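Side-chain contacts in leucine aminopeptidase 1 (Caenorhabditis elegans, PDB 2HC9), which releases N-terminal amino acids, preferably leucine, from peptides as a two-zinc aminopeptidase of the M17 family, and probably serves the worm as a digestive enzyme: residues K154-N157 with E158-V161; R83-T86 with P87-H91; N101-E104 with D105-N108; L5-N8 with G9-V13. The protein carries 1 engineered substitution. All coordinates share one frame; numbering follows the deposited sequence. Where two conformers were deposited one is given.

Contact 1 of 4, residues K154-N157 with E158-V161; sequences KLTN and EDAV. With GOL (glycerol), chain N.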
loop_
_atom_site.group_PDB
_atom_site.type_symbol
_atom_site.label_atom_id
_atom_site.label_comp_id
_atom_site.label_asym_id
_atom_site.label_seq_id
_atom_site.Cartn_x
_atom_site.Cartn_y
_atom_site.Cartn_z
ATOM N N LYS A 154 -17.966 -55.468 2.806
ATOM C CA LYS A 154 -19.171 -55.074 3.500
ATOM C C LYS A 154 -20.113 -54.233 2.622
ATOM O O LYS A 154 -21.287 -54.073 2.947
ATOM C CB LYS A 154 -18.804 -54.313 4.775
ATOM C CG LYS A 154 -18.319 -55.190 5.902
ATOM C CD LYS A 154 -17.992 -54.363 7.127
ATOM C CE LYS A 154 -17.443 -55.245 8.242
ATOM N NZ LYS A 154 -17.172 -54.472 9.499
ATOM N N LEU A 155 -19.606 -53.684 1.523
ATOM C CA LEU A 155 -20.430 -52.805 0.689
ATOM C C LEU A 155 -21.653 -53.521 0.100
ATOM O O LEU A 155 -21.556 -54.649 -0.388
ATOM C CB LEU A 155 -19.576 -52.170 -0.407
ATOM C CG LEU A 155 -20.067 -50.866 -1.036
ATOM C CD1 LEU A 155 -19.826 -49.662 -0.095
ATOM C CD2 LEU A 155 -19.349 -50.674 -2.356
ATOM N N THR A 156 -22.809 -52.863 0.167
ATOM C CA THR A 156 -24.030 -53.383 -0.443
ATOM C C THR A 156 -24.325 -52.710 -1.785
ATOM O O THR A 156 -23.741 -51.666 -2.126
ATOM C CB THR A 156 -25.258 -53.215 0.481
ATOM O OG1 THR A 156 -25.671 -51.836 0.528
ATOM C CG2 THR A 156 -24.962 -53.732 1.893
ATOM N N ASN A 157 -25.239 -53.295 -2.553
ATOM C CA ASN A 157 -25.679 -52.651 -3.792
ATOM C C ASN A 157 -26.382 -51.305 -3.547
ATOM O O ASN A 157 -26.197 -50.364 -4.318
ATOM C CB ASN A 157 -26.559 -53.599 -4.626
ATOM C CG ASN A 157 -25.761 -54.753 -5.250
ATOM O OD1 ASN A 157 -24.526 -54.806 -5.175
ATOM N ND2 ASN A 157 -26.473 -55.673 -5.892
ATOM N N GLU A 158 -27.150 -51.203 -2.462
ATOM C CA GLU A 158 -27.753 -49.938 -2.077
ATOM C C GLU A 158 -26.687 -48.878 -1.758
ATOM O O GLU A 158 -26.828 -47.713 -2.137
ATOM C CB GLU A 158 -28.692 -50.120 -0.879
ATOM C CG GLU A 158 -29.305 -48.795 -0.402
ATOM C CD GLU A 158 -30.405 -48.955 0.646
ATOM O OE1 GLU A 158 -30.481 -50.018 1.321
ATOM O OE2 GLU A 158 -31.192 -47.992 0.801
ATOM N N ASP A 159 -25.624 -49.284 -1.071
ATOM C CA ASP A 159 -24.484 -48.378 -0.853
ATOM C C ASP A 159 -23.941 -47.811 -2.167
ATOM O O ASP A 159 -23.607 -46.627 -2.237
ATOM C CB ASP A 159 -23.349 -49.063 -0.111
ATOM C CG ASP A 159 -23.687 -49.393 1.326
ATOM O OD1 ASP A 159 -24.502 -48.683 1.965
ATOM O OD2 ASP A 159 -23.110 -50.388 1.810
ATOM N N ALA A 160 -23.850 -48.659 -3.196
ATOM C CA ALA A 160 -23.268 -48.238 -4.465
ATOM C C ALA A 160 -24.182 -47.222 -5.155
ATOM O O ALA A 160 -23.697 -46.273 -5.790
ATOM C CB ALA A 160 -22.953 -49.427 -5.370
ATOM N N VAL A 161 -25.494 -47.393 -4.991
ATOM C CA VAL A 161 -26.451 -46.388 -5.514
ATOM C C VAL A 161 -26.208 -45.057 -4.805
ATOM O O VAL A 161 -26.099 -44.001 -5.452
ATOM C CB VAL A 161 -27.946 -46.798 -5.310
ATOM C CG1 VAL A 161 -28.872 -45.749 -5.913
ATOM C CG2 VAL A 161 -28.237 -48.139 -6.006
HETATM C C1 GOL N . -28.622 -54.980 -1.030
HETATM O O1 GOL N . -28.485 -53.581 -1.233
HETATM C C2 GOL N . -27.247 -55.607 -0.808
HETATM O O2 GOL N . -27.243 -56.509 0.277
HETATM C C3 GOL N . -26.714 -56.293 -2.051
HETATM O O3 GOL N . -25.313 -56.144 -2.075
#

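Contact 2 of 4, residues R83-T86 with P87-H91; sequences RGNT and PTNAH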
loop_
_atom_site.group_PDB
_atom_site.type_symbol
_atom_site.label_atom_id
_atom_site.label_comp_id
_atom_site.label_asym_id
_atom_site.label_seq_id
_atom_site.Cartn_x
_atom_site.Cartn_y
_atom_site.Cartn_z
ATOM N N ARG A 83 -3.892 -36.596 14.215
ATOM C CA ARG A 83 -5.202 -36.492 14.827
ATOM C C ARG A 83 -6.079 -35.394 14.226
ATOM O O ARG A 83 -7.290 -35.546 14.210
ATOM C CB ARG A 83 -5.115 -36.399 16.355
ATOM C CG ARG A 83 -4.414 -35.155 16.869
ATOM C CD ARG A 83 -4.225 -35.238 18.391
ATOM N NE ARG A 83 -4.055 -33.906 18.970
ATOM C CZ ARG A 83 -5.055 -33.099 19.321
ATOM N NH1 ARG A 83 -4.792 -31.904 19.830
ATOM N NH2 ARG A 83 -6.315 -33.475 19.161
ATOM N N GLY A 84 -5.479 -34.331 13.680
ATOM C CA GLY A 84 -6.252 -33.245 13.027
ATOM C C GLY A 84 -6.711 -33.574 11.602
ATOM O O GLY A 84 -7.593 -32.893 11.047
ATOM N N ASN A 85 -6.149 -34.645 11.038
ATOM C CA ASN A 85 -6.461 -35.088 9.678
ATOM C C ASN A 85 -7.656 -36.050 9.723
ATOM O O ASN A 85 -8.159 -36.364 10.792
ATOM C CB ASN A 85 -5.224 -35.787 9.108
ATOM C CG ASN A 85 -5.260 -35.950 7.578
ATOM O OD1 ASN A 85 -6.264 -35.646 6.905
ATOM N ND2 ASN A 85 -4.155 -36.455 7.034
ATOM N N THR A 86 -8.120 -36.503 8.566
ATOM C CA THR A 86 -8.995 -37.680 8.510
ATOM C C THR A 86 -8.128 -38.942 8.398
ATOM O O THR A 86 -7.159 -38.976 7.615
ATOM C CB THR A 86 -9.992 -37.578 7.307
ATOM O OG1 THR A 86 -10.639 -38.849 7.104
ATOM C CG2 THR A 86 -9.251 -37.151 6.013
ATOM N N PRO A 87 -8.486 -40.001 9.146
ATOM C CA PRO A 87 -7.720 -41.245 8.998
ATOM C C PRO A 87 -7.919 -41.919 7.634
ATOM O O PRO A 87 -7.156 -42.812 7.265
ATOM C CB PRO A 87 -8.261 -42.140 10.112
ATOM C CG PRO A 87 -9.641 -41.632 10.388
ATOM C CD PRO A 87 -9.599 -40.131 10.107
ATOM N N THR A 88 -8.912 -41.456 6.878
ATOM C CA THR A 88 -9.093 -41.921 5.485
ATOM C C THR A 88 -7.984 -41.438 4.565
ATOM O O THR A 88 -7.753 -42.033 3.508
ATOM C CB THR A 88 -10.430 -41.439 4.888
ATOM O OG1 THR A 88 -10.340 -40.033 4.622
ATOM C CG2 THR A 88 -11.612 -41.700 5.822
ATOM N N ASN A 89 -7.335 -40.321 4.931
ATOM C CA ASN A 89 -6.328 -39.666 4.047
ATOM C C ASN A 89 -6.883 -39.384 2.635
ATOM O O ASN A 89 -6.158 -39.424 1.640
ATOM C CB ASN A 89 -5.045 -40.504 3.947
ATOM C CG ASN A 89 -4.179 -40.400 5.186
ATOM O OD1 ASN A 89 -3.684 -41.406 5.696
ATOM N ND2 ASN A 89 -4.014 -39.189 5.688
ATOM N N ALA A 90 -8.179 -39.106 2.553
ATOM C CA ALA A 90 -8.829 -38.997 1.240
ATOM C C ALA A 90 -8.249 -37.867 0.420
ATOM O O ALA A 90 -8.151 -37.984 -0.796
ATOM C CB ALA A 90 -10.330 -38.856 1.385
ATOM N N HIS A 91 -7.818 -36.777 1.079
ATOM C CA HIS A 91 -7.157 -35.688 0.343
ATOM C C HIS A 91 -5.954 -36.110 -0.482
ATOM O O HIS A 91 -5.685 -35.486 -1.509
ATOM C CB HIS A 91 -6.798 -34.521 1.261
ATOM C CG HIS A 91 -7.976 -33.979 1.983
ATOM N ND1 HIS A 91 -8.507 -34.606 3.088
ATOM C CD2 HIS A 91 -8.783 -32.924 1.720
ATOM C CE1 HIS A 91 -9.561 -33.935 3.506
ATOM N NE2 HIS A 91 -9.754 -32.914 2.695
HETATM O O HOH W 1 -6.394 -36.406 4.188
#

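Contact 3 of 4, residues N101-E104 with D105-N108; sequences NYPE and DTKN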
loop_
_atom_site.group_PDB
_atom_site.type_symbol
_atom_site.label_atom_id
_atom_site.label_comp_id
_atom_site.label_asym_id
_atom_site.label_seq_id
_atom_site.Cartn_x
_atom_site.Cartn_y
_atom_site.Cartn_z
ATOM N N ASN A 101 -4.145 -36.435 -16.618
ATOM C CA ASN A 101 -4.909 -36.262 -17.851
ATOM C C ASN A 101 -5.021 -37.555 -18.634
ATOM O O ASN A 101 -4.104 -38.385 -18.601
ATOM C CB ASN A 101 -4.273 -35.167 -18.690
ATOM C CG ASN A 101 -4.317 -33.818 -17.996
ATOM O OD1 ASN A 101 -5.292 -33.478 -17.325
ATOM N ND2 ASN A 101 -3.237 -33.056 -18.128
ATOM N N TYR A 102 -6.148 -37.744 -19.319
ATOM C CA TYR A 102 -6.375 -38.971 -20.108
ATOM C C TYR A 102 -6.160 -38.637 -21.590
ATOM O O TYR A 102 -6.531 -37.540 -22.044
ATOM C CB TYR A 102 -7.800 -39.520 -19.868
ATOM C CG TYR A 102 -8.124 -39.625 -18.404
ATOM C CD1 TYR A 102 -7.611 -40.674 -17.641
ATOM C CD2 TYR A 102 -8.918 -38.653 -17.758
ATOM C CE1 TYR A 102 -7.864 -40.766 -16.291
ATOM C CE2 TYR A 102 -9.184 -38.741 -16.363
ATOM C CZ TYR A 102 -8.648 -39.811 -15.651
ATOM O OH TYR A 102 -8.873 -39.949 -14.297
ATOM N N PRO A 103 -5.547 -39.562 -22.354
ATOM C CA PRO A 103 -5.424 -39.300 -23.786
ATOM C C PRO A 103 -6.748 -38.905 -24.423
ATOM O O PRO A 103 -7.812 -39.368 -24.021
ATOM C CB PRO A 103 -4.893 -40.626 -24.355
ATOM C CG PRO A 103 -4.154 -41.236 -23.203
ATOM C CD PRO A 103 -4.943 -40.855 -21.968
ATOM N N GLU A 104 -6.658 -38.016 -25.400
ATOM C CA GLU A 104 -7.792 -37.461 -26.134
ATOM C C GLU A 104 -8.851 -38.522 -26.525
ATOM O O GLU A 104 -10.055 -38.279 -26.450
ATOM C CB GLU A 104 -7.181 -36.758 -27.364
ATOM C CG GLU A 104 -8.075 -36.331 -28.464
ATOM C CD GLU A 104 -8.491 -37.470 -29.356
ATOM O OE1 GLU A 104 -7.629 -38.131 -29.999
ATOM O OE2 GLU A 104 -9.705 -37.691 -29.400
ATOM N N ASP A 105 -8.404 -39.698 -26.945
ATOM C CA ASP A 105 -9.330 -40.713 -27.447
ATOM C C ASP A 105 -9.729 -41.784 -26.419
ATOM O O ASP A 105 -10.342 -42.798 -26.771
ATOM C CB ASP A 105 -8.751 -41.382 -28.703
ATOM C CG ASP A 105 -7.361 -41.975 -28.476
ATOM O OD1 ASP A 105 -6.716 -41.664 -27.449
ATOM O OD2 ASP A 105 -6.906 -42.774 -29.330
ATOM N N THR A 106 -9.377 -41.574 -25.152
ATOM C CA THR A 106 -9.924 -42.394 -24.066
ATOM C C THR A 106 -11.459 -42.378 -24.047
ATOM O O THR A 106 -12.073 -41.311 -24.079
ATOM C CB THR A 106 -9.417 -41.892 -22.698
ATOM O OG1 THR A 106 -7.984 -41.849 -22.714
ATOM C CG2 THR A 106 -9.886 -42.823 -21.587
ATOM N N LYS A 107 -12.070 -43.562 -23.984
ATOM C CA LYS A 107 -13.527 -43.670 -23.845
ATOM C C LYS A 107 -13.928 -43.908 -22.392
ATOM O O LYS A 107 -14.932 -43.348 -21.921
ATOM C CB LYS A 107 -14.074 -44.827 -24.720
ATOM C CG LYS A 107 -13.702 -44.743 -26.193
ATOM C CD LYS A 107 -14.137 -43.419 -26.814
ATOM C CE LYS A 107 -13.832 -43.391 -28.312
ATOM N NZ LYS A 107 -14.515 -42.276 -29.049
ATOM N N ASN A 108 -13.165 -44.774 -21.717
ATOM C CA ASN A 108 -13.497 -45.269 -20.374
ATOM C C ASN A 108 -12.377 -44.955 -19.383
ATOM O O ASN A 108 -11.188 -45.133 -19.688
ATOM C CB ASN A 108 -13.680 -46.795 -20.391
ATOM C CG ASN A 108 -14.632 -47.260 -21.480
ATOM O OD1 ASN A 108 -14.279 -48.090 -22.321
ATOM N ND2 ASN A 108 -15.840 -46.738 -21.462
HETATM O O HOH W 2 -11.310 -38.749 -24.149
#

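Contact 4 of 4, residues L5-N8 with G9-V13; sequences LVRN and GIQAV. With GOL (glycerol), chain P.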
loop_
_atom_site.group_PDB
_atom_site.type_symbol
_atom_site.label_atom_id
_atom_site.label_comp_id
_atom_site.label_asym_id
_atom_site.label_seq_id
_atom_site.Cartn_x
_atom_site.Cartn_y
_atom_site.Cartn_z
ATOM N N LEU A 5 -20.228 -43.889 -12.431
ATOM C CA LEU A 5 -21.011 -44.936 -11.772
ATOM C C LEU A 5 -20.102 -45.600 -10.763
ATOM O O LEU A 5 -18.942 -45.900 -11.069
ATOM C CB LEU A 5 -21.451 -46.011 -12.799
ATOM C CG LEU A 5 -22.239 -47.187 -12.189
ATOM C CD1 LEU A 5 -23.610 -46.705 -11.677
ATOM C CD2 LEU A 5 -22.430 -48.302 -13.243
ATOM N N VAL A 6 -20.625 -45.818 -9.569
ATOM C CA VAL A 6 -19.904 -46.522 -8.534
ATOM C C VAL A 6 -20.506 -47.934 -8.449
ATOM O O VAL A 6 -21.734 -48.088 -8.350
ATOM C CB VAL A 6 -20.030 -45.811 -7.153
ATOM C CG1 VAL A 6 -19.238 -46.583 -6.080
ATOM C CG2 VAL A 6 -19.544 -44.353 -7.250
ATOM N N ARG A 7 -19.643 -48.946 -8.507
ATOM C CA ARG A 7 -20.105 -50.345 -8.429
ATOM C C ARG A 7 -19.483 -51.091 -7.273
ATOM O O ARG A 7 -18.359 -50.813 -6.838
ATOM C CB ARG A 7 -19.788 -51.095 -9.731
ATOM C CG ARG A 7 -20.437 -50.470 -10.974
ATOM C CD ARG A 7 -20.206 -51.270 -12.263
ATOM N NE ARG A 7 -18.801 -51.381 -12.641
ATOM C CZ ARG A 7 -18.394 -51.751 -13.856
ATOM N NH1 ARG A 7 -19.295 -52.041 -14.794
ATOM N NH2 ARG A 7 -17.104 -51.867 -14.132
ATOM N N ASN A 8 -20.224 -52.092 -6.813
ATOM C CA ASN A 8 -19.814 -52.939 -5.715
ATOM C C ASN A 8 -19.064 -54.126 -6.310
ATOM O O ASN A 8 -19.693 -55.097 -6.715
ATOM C CB ASN A 8 -21.101 -53.400 -5.026
ATOM C CG ASN A 8 -20.855 -54.264 -3.813
ATOM O OD1 ASN A 8 -19.736 -54.353 -3.283
ATOM N ND2 ASN A 8 -21.932 -54.910 -3.347
ATOM N N GLY A 9 -17.736 -54.030 -6.412
ATOM C CA GLY A 9 -16.903 -55.109 -6.972
ATOM C C GLY A 9 -16.390 -54.817 -8.372
ATOM O O GLY A 9 -17.046 -54.102 -9.150
ATOM N N ILE A 10 -15.218 -55.369 -8.685
ATOM C CA ILE A 10 -14.607 -55.222 -10.015
ATOM C C ILE A 10 -15.491 -55.891 -11.073
ATOM O O ILE A 10 -15.872 -57.062 -10.936
ATOM C CB ILE A 10 -13.196 -55.828 -10.070
ATOM C CG1 ILE A 10 -12.243 -55.114 -9.107
ATOM C CG2 ILE A 10 -12.634 -55.824 -11.515
ATOM C CD1 ILE A 10 -10.949 -55.873 -8.890
ATOM N N GLN A 11 -15.849 -55.132 -12.105
ATOM C CA GLN A 11 -16.616 -55.669 -13.215
ATOM C C GLN A 11 -16.013 -55.166 -14.505
ATOM O O GLN A 11 -15.161 -54.282 -14.472
ATOM C CB GLN A 11 -18.072 -55.235 -13.057
ATOM C CG GLN A 11 -18.646 -55.787 -11.768
ATOM C CD GLN A 11 -19.901 -55.110 -11.365
ATOM O OE1 GLN A 11 -20.804 -54.983 -12.179
ATOM N NE2 GLN A 11 -19.983 -54.664 -10.093
ATOM N N ALA A 12 -16.429 -55.734 -15.637
ATOM C CA ALA A 12 -15.902 -55.293 -16.939
ATOM C C ALA A 12 -16.416 -53.888 -17.242
ATOM O O ALA A 12 -17.470 -53.479 -16.739
ATOM C CB ALA A 12 -16.321 -56.260 -18.062
ATOM N N VAL A 13 -15.673 -53.156 -18.064
ATOM C CA VAL A 13 -16.162 -51.875 -18.560
ATOM C C VAL A 13 -16.496 -52.002 -20.040
ATOM O O VAL A 13 -16.294 -53.056 -20.635
ATOM C CB VAL A 13 -15.181 -50.704 -18.248
ATOM C CG1 VAL A 13 -14.910 -50.663 -16.735
ATOM C CG2 VAL A 13 -13.871 -50.882 -18.999
HETATM C C1 GOL P . -19.287 -49.656 -18.563
HETATM O O1 GOL P . -18.251 -49.125 -19.361
HETATM C C2 GOL P . -19.752 -51.002 -19.091
HETATM O O2 GOL P . -19.844 -51.925 -18.033
HETATM C C3 GOL P . -21.065 -50.832 -19.829
HETATM O O3 GOL P . -20.824 -50.621 -21.197
#

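Contact 1 of 4, residues K154-N157 with E158-V161
Thr-156 and Asp-159 face each other where an extended loop turns into a helix, their CA atoms 5.0 Å apart, and the first helical turn closes behind them with backbone bonds from Ala-160 N to Thr-156 O and from Val-161 N to Asn-157 O. Thr-156 is the N-cap. Its hydroxyl oxygen sits between its own backbone N and carbonyl carbon (chi1 73°), and from there OG1 accepts from Asp-159 N at 3.0 Å. The bond is returned: Thr-156 N gives its hydrogen to Asp-159 OD2 at 3.0 Å, nearly straight at 171°, though it comes in from above the carboxylate plane. The pair is a capping box, each side chain taking up the other residue's backbone N-H. The helix end would probably also favour the negative charge of Asp-159, whose second oxygen, OD1, is held by the backbone N of Met-488. Leu-155 adds an apolar flank, laying its CD1 against Asp-159 CB at 3.6 Å. Two further N-H groups of the first turn meet a glycerol, probably from the crystallisation liquor: Asn-157 N binds its O3 at 2.9 Å and Glu-158 N its O1 at 3.0 Å, while C2 rests on Thr-156 CB. Glu-158 stretches away from the cap to Ser-485. The box thus starts helix 157-178 just after strand 145-151, with the C-terminal segment around Val-486 and Pro-487 packed on one flank and Asn-8, at the end of strand 3-8, bonded through its ND2 to Asn-157 OD1.

Contact 2 of 4, residues R83-T86 with P87-H91
Hydrogen bonds dominate where Thr-86 meets Thr-88 and Asn-89. The backbone bond comes from Asn-89 N to Thr-86 O, 3.0 Å long, and closes a type I turn with Pro-87 and Thr-88 at its corners. Side-chain bonds gather on Thr-86 OG1, which lies opposite its own backbone N across the CA-CB bond, beside the carbonyl carbon (chi1 168°). There it accepts from Thr-88 OG1 at 2.8 Å and from Thr-88 N at 3.1 Å, while its own hydroxyl is also hydrogen-bonded with Lys-394 O. Thr-88 OG1 in turn takes the N-H of Ala-90 at 3.1 Å, so a short relay of hydroxyls runs from the loop to the start of the helix. A valine in place of Thr-86 would probably leave Thr-88 N and its hydroxyl without their acceptor and cut the tie to Lys-394. One water bridges Asn-85 and His-91: it donates to Asn-85 OD1 at 2.8 Å and is also bonded to His-91 ND1 at 3.0 Å. Apolar contact is slight, with Thr-86 CG2 meeting the imidazole of His-91 at its edge, in the ring plane, 3.9 Å from ND1. Beyond the segments, Asn-85 ND2 bonds Asp-408 of the second subunit, and Gly-84 adds backbone hydrogen bonds to that subunit. The motif is a type I turn running into an ST turn at Thr-88, leading into helix 90-97.

Contact 3 of 4, residues N101-E104 with D105-N108
A tight surface turn brings Thr-106 back onto Pro-103, in the loop that leads from helix 90-97 into strand 108-114 of the N-terminal domain. It is a type I beta turn with Glu-104 and Asp-105 at its corners. Pro-103 O is gripped twice by one residue: Thr-106 N reaches it at 2.9 Å from well above the carbonyl plane, and Thr-106 OG1 donates to it at 2.8 Å, closer to that plane and from the same face. The hydroxyl lies beside its own backbone N (chi1 -54°), which lets both donors converge on one oxygen. It also rests against the proline ring, OG1 lying 3.3 Å from Pro-103 CD, and meets Tyr-102 CB at 3.7 Å. At the corners the two acidic side chains cross at about a right angle, with Glu-104 OE1 4.5 Å from Asp-105 OD1. Each has a cation of its own: Glu-104 pairs with Arg-142, and Asp-105 with Arg-58 of the third subunit, which also packs on Pro-103. The chemistry is thus that of a doubly bonded carbonyl fixing the turn, while two neighbouring like charges, their repulsion probably eased by separate arginines, tie the turn to Arg-142 and to Arg-58 of the third subunit.

Contact 4 of 4, residues L5-N8 with G9-V13
Arg-7 carries the close-packed part of this contact, its guanidinium lying flat over Gln-11. Gln-11 CB sits over the centre of one face, 3.6 Å from CZ of Arg-7, and the amide farther along is stacked at 22° to the guanidinium plane. End-on, both terminal nitrogens converge on one carbonyl: Arg-7 NH1 and NH2 donate to Ala-12 O at 3.0 and 3.1 Å, with the oxygen in the guanidinium plane. A bend at chi3 (-62°) turns the group towards that carbonyl, and Asp-149 takes NE in a salt bridge. Gln-11 NE2 in turn bonds Gly-9 O at 3.1 Å, closing the bend beneath. The outer side is looser. There a glycerol, probably from the crystallisation liquor, donates from O2 to Ala-12 O and receives only a weak bond from Arg-7 NH1, at 3.3 Å. With a leucine at Arg-7, Ala-12 O would probably lose the two guanidinium donors and Asp-149 the charge paired with it, leaving the loop less firmly fixed. The chain folds back here from strand 3-8, an edge strand within this chain, over strand 145-151 beside it; Arg-7 and Val-13 both touch His-110 on strand 108-114, while Ile-10 reaches helix 36-42.

How the contacts relate
From the N terminus, contact 4 comes first, folding the loop after strand 3-8 back on itself. Contact 2 follows, closing the turn that enters helix 90-97 and faces the second subunit; contact 3 then closes the turn between that helix and strand 108-114, beside the third subunit. Contact 1 comes last, where strand 145-151 gives way to helix 157-178. All four lie in series, none enclosing or crossing another. Contacts 1 and 4 touch directly: Ala-160 CB packs on Val-6 O at 3.5 Å, joining the helix start to the edge strand. Contact 2 stands apart, its centre about 23 Å from that of contact 1.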